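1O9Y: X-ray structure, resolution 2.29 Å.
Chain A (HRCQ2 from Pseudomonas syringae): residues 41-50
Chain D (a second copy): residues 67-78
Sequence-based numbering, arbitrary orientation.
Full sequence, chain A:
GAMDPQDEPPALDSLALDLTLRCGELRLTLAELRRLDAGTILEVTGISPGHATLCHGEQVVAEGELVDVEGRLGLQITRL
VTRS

Chain A 41-50: ILEVTGISPG
Chain D, residues 67-78: VDVEGRLGLQIT

Edge-to-edge strand pairing between two copies of a protein shows how backbone hydrogen bonds set a register that the side chains then exploit, and HRCQ2 is a compact example. The chain A strand beginning at Ile41(A) runs antiparallel to strand 72-78 of chain D, their directions 155° apart and their axes approaching to 4.4 Å. Chain D forms a hairpin: strand 67-69 returns through a type I' turn from Val69(D) to Arg72(D), with Glu70(D) at phi/psi 53/35 and Gly71(D) at 99/-16. Gly71(D) N donates to Asp68(D) OD1 at 2.8 Å, bracing the turn.

The register rests on Leu42(A) opposite Leu75(D), CA atoms 5.0 Å apart. Leu42(A) N donates to Leu75(D) O at 2.8 Å and Leu75(D) N returns a bond to Leu42(A) O, also 2.8 Å; both are nearly linear. The neighbouring non-hydrogen-bonded pairs lie closer, 4.2 Å between the CA atoms of Ile41(A) and Gln76(D) and 4.5 Å between those of Glu43(A) and Gly74(D). Here CA-H...O contacts assist: Ile41(A) CA lies 3.2 Å from Leu75(D) O, and Gly74(D) CA 3.2 Å from Leu42(A) O. Farther along, Val44(A) N donates to Leu73(D) O at 2.8 Å. The pairing then opens, and a water bridges the gap, donating to Val44(A) O (2.6 Å) and Ile47(A) O (2.7 Å) and accepting from Leu73(D) N (2.9 Å).

Apolar packing occupies both faces. Ile41(A), chi1 m and chi2 t, places CG2 4.0 Å from Val67(D) CG2 and 4.3 Å from Val69(D) CG2. It passes over Gly74(D), where an ideal CB would lie only 3.1 Å from Ile41(A) CG2 and would clash with Val67(D) CG2. On the face bearing Leu42(A) and Leu75(D), Leu42(A) CD2 meets Ile77(D) CD1 at 4.0 Å. Leu73(D), chi1 t and chi2 p, sets CD2 3.8 Å from Ile47(A) CG2, while its CB lies 4.1 Å from Pro49(A) CG. Pro49(A), at phi/psi -50/128, points toward chain D and brings CG within 3.2 Å of Gly71(D) O.

Charge pairing closes the contact beside the turn. Glu43(A), extended with chi1 and chi2 t, reaches Arg72(D) in a salt bridge: NE donates to OE2 at 2.7 Å, the carboxylate oxygen lying near the guanidinium plane. Arg72(D), with chi1 to chi3 m, t, m, also donates from NH2 to Glu70(D) OE1 at 2.9 Å, so one guanidinium links carboxylates from both chains.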

# COMPACT_ATOMS: atom_id res chain seq x y z
N ILE A 41 -3.74 2.22 0.71
CA ILE A 41 -3.63 0.89 0.13
C ILE A 41 -3.94 -0.17 1.18
O ILE A 41 -3.43 -0.13 2.31
CB ILE A 41 -2.24 0.67 -0.50
CG1 ILE A 41 -2.06 1.60 -1.71
CG2 ILE A 41 -2.03 -0.80 -0.90
CD1 ILE A 41 -0.61 2.03 -1.95
N LEU A 42 -4.81 -1.09 0.79
CA LEU A 42 -5.12 -2.28 1.55
C LEU A 42 -4.29 -3.43 1.03
O LEU A 42 -4.24 -3.69 -0.18
CB LEU A 42 -6.61 -2.59 1.41
CG LEU A 42 -7.54 -2.07 2.51
CD1 LEU A 42 -7.17 -0.66 2.93
CD2 LEU A 42 -8.98 -2.13 2.05
N GLU A 43 -3.62 -4.14 1.93
CA GLU A 43 -2.82 -5.28 1.56
C GLU A 43 -3.73 -6.48 1.51
O GLU A 43 -4.50 -6.70 2.43
CB GLU A 43 -1.69 -5.50 2.57
CG GLU A 43 -0.81 -6.72 2.26
CD GLU A 43 0.24 -6.95 3.34
OE1 GLU A 43 -0.11 -6.92 4.55
OE2 GLU A 43 1.41 -7.16 2.99
N VAL A 44 -3.66 -7.24 0.43
CA VAL A 44 -4.55 -8.36 0.22
C VAL A 44 -3.68 -9.61 0.06
O VAL A 44 -3.26 -9.97 -1.05
CB VAL A 44 -5.49 -8.12 -1.00
CG1 VAL A 44 -6.46 -9.29 -1.21
CG2 VAL A 44 -6.28 -6.82 -0.81
N THR A 45 -3.36 -10.25 1.18
CA THR A 45 -2.54 -11.47 1.16
C THR A 45 -3.41 -12.64 0.74
O THR A 45 -4.64 -12.54 0.74
CB THR A 45 -1.95 -11.78 2.55
OG1 THR A 45 -3.00 -11.71 3.52
CG2 THR A 45 -0.96 -10.68 3.01
N GLY A 46 -2.76 -13.75 0.40
CA GLY A 46 -3.47 -15.00 0.20
C GLY A 46 -3.71 -15.29 -1.27
O GLY A 46 -4.34 -16.29 -1.60
N ILE A 47 -3.20 -14.43 -2.14
CA ILE A 47 -3.44 -14.57 -3.57
C ILE A 47 -2.22 -14.11 -4.35
O ILE A 47 -1.58 -13.11 -3.98
CB ILE A 47 -4.72 -13.78 -3.96
CG1 ILE A 47 -5.18 -14.14 -5.38
CG2 ILE A 47 -4.55 -12.26 -3.75
CD1 ILE A 47 -6.68 -14.24 -5.49
N SER A 48 -1.89 -14.85 -5.40
CA SER A 48 -0.92 -14.44 -6.40
C SER A 48 -1.51 -13.31 -7.25
O SER A 48 -2.52 -13.51 -7.90
CB SER A 48 -0.59 -15.63 -7.31
OG SER A 48 0.46 -15.33 -8.21
N PRO A 49 -0.88 -12.13 -7.26
CA PRO A 49 -1.39 -10.97 -8.02
C PRO A 49 -1.73 -11.24 -9.49
O PRO A 49 -0.89 -11.76 -10.24
CB PRO A 49 -0.24 -9.96 -7.91
CG PRO A 49 0.39 -10.28 -6.63
CD PRO A 49 0.35 -11.79 -6.51
N GLY A 50 -2.94 -10.88 -9.90
CA GLY A 50 -3.42 -11.14 -11.25
C GLY A 50 -4.21 -12.44 -11.33
O GLY A 50 -4.86 -12.72 -12.34
N VAL D 67 -2.51 -2.89 -7.08
CA VAL D 67 -1.09 -2.57 -7.09
C VAL D 67 -0.31 -3.77 -6.57
O VAL D 67 -0.86 -4.67 -5.95
CB VAL D 67 -0.71 -1.31 -6.24
CG1 VAL D 67 -1.24 -0.01 -6.87
CG2 VAL D 67 -1.15 -1.46 -4.78
N ASP D 68 0.98 -3.75 -6.84
CA ASP D 68 1.88 -4.78 -6.36
C ASP D 68 2.71 -4.23 -5.19
O ASP D 68 3.41 -3.24 -5.35
CB ASP D 68 2.80 -5.21 -7.49
CG ASP D 68 3.51 -6.50 -7.20
OD1 ASP D 68 4.46 -6.49 -6.37
OD2 ASP D 68 3.18 -7.58 -7.74
N VAL D 69 2.61 -4.88 -4.03
CA VAL D 69 3.36 -4.51 -2.84
C VAL D 69 4.38 -5.60 -2.52
O VAL D 69 4.10 -6.56 -1.77
CB VAL D 69 2.41 -4.25 -1.63
CG1 VAL D 69 3.21 -3.79 -0.42
CG2 VAL D 69 1.31 -3.22 -1.99
N GLU D 70 5.57 -5.46 -3.10
CA GLU D 70 6.65 -6.43 -2.90
C GLU D 70 6.22 -7.88 -3.21
O GLU D 70 6.66 -8.80 -2.53
CB GLU D 70 7.22 -6.34 -1.47
CG GLU D 70 7.47 -4.93 -0.99
CD GLU D 70 8.17 -4.87 0.35
OE1 GLU D 70 7.83 -5.66 1.27
OE2 GLU D 70 9.06 -4.01 0.48
N GLY D 71 5.35 -8.05 -4.21
CA GLY D 71 4.83 -9.36 -4.59
C GLY D 71 3.44 -9.71 -4.05
O GLY D 71 2.81 -10.65 -4.52
N ARG D 72 2.98 -8.97 -3.04
CA ARG D 72 1.61 -9.12 -2.53
C ARG D 72 0.64 -8.20 -3.26
O ARG D 72 1.01 -7.13 -3.74
CB ARG D 72 1.57 -8.86 -1.02
CG ARG D 72 2.62 -9.72 -0.30
CD ARG D 72 2.79 -9.47 1.17
NE ARG D 72 3.41 -8.18 1.52
CZ ARG D 72 4.69 -7.88 1.39
NH1 ARG D 72 5.55 -8.74 0.84
NH2 ARG D 72 5.12 -6.69 1.78
N LEU D 73 -0.61 -8.63 -3.39
CA LEU D 73 -1.58 -7.80 -4.06
C LEU D 73 -2.02 -6.70 -3.10
O LEU D 73 -2.20 -6.94 -1.89
CB LEU D 73 -2.76 -8.63 -4.54
CG LEU D 73 -3.88 -7.94 -5.35
CD1 LEU D 73 -3.42 -7.40 -6.70
CD2 LEU D 73 -5.01 -8.91 -5.53
N GLY D 74 -2.17 -5.50 -3.64
CA GLY D 74 -2.73 -4.39 -2.90
C GLY D 74 -3.94 -3.80 -3.60
O GLY D 74 -4.11 -3.92 -4.82
N LEU D 75 -4.81 -3.16 -2.82
CA LEU D 75 -5.87 -2.35 -3.40
C LEU D 75 -5.68 -0.90 -2.97
O LEU D 75 -5.79 -0.57 -1.77
CB LEU D 75 -7.27 -2.86 -3.00
CG LEU D 75 -8.45 -2.15 -3.69
CD1 LEU D 75 -8.45 -2.37 -5.23
CD2 LEU D 75 -9.79 -2.57 -3.09
N GLN D 76 -5.38 -0.04 -3.93
CA GLN D 76 -5.32 1.38 -3.67
C GLN D 76 -6.72 1.94 -3.83
O GLN D 76 -7.25 2.00 -4.95
CB GLN D 76 -4.34 2.11 -4.58
CG GLN D 76 -4.23 3.61 -4.25
CD GLN D 76 -2.84 4.20 -4.50
OE1 GLN D 76 -2.15 3.79 -5.42
NE2 GLN D 76 -2.45 5.16 -3.67
N ILE D 77 -7.31 2.34 -2.71
CA ILE D 77 -8.68 2.85 -2.71
C ILE D 77 -8.70 4.15 -3.50
O ILE D 77 -7.89 5.06 -3.24
CB ILE D 77 -9.18 3.10 -1.24
CG1 ILE D 77 -8.94 1.87 -0.34
CG2 ILE D 77 -10.65 3.61 -1.22
CD1 ILE D 77 -9.88 0.71 -0.56
N THR D 78 -9.61 4.23 -4.49
CA THR D 78 -9.86 5.48 -5.20
C THR D 78 -11.16 6.16 -4.75
O THR D 78 -11.31 7.39 -4.87
CB THR D 78 -9.85 5.29 -6.74
OG1 THR D 78 -10.86 4.33 -7.12
CG2 THR D 78 -8.50 4.68 -7.23
O HOH W 1 -1.20 -11.21 -2.13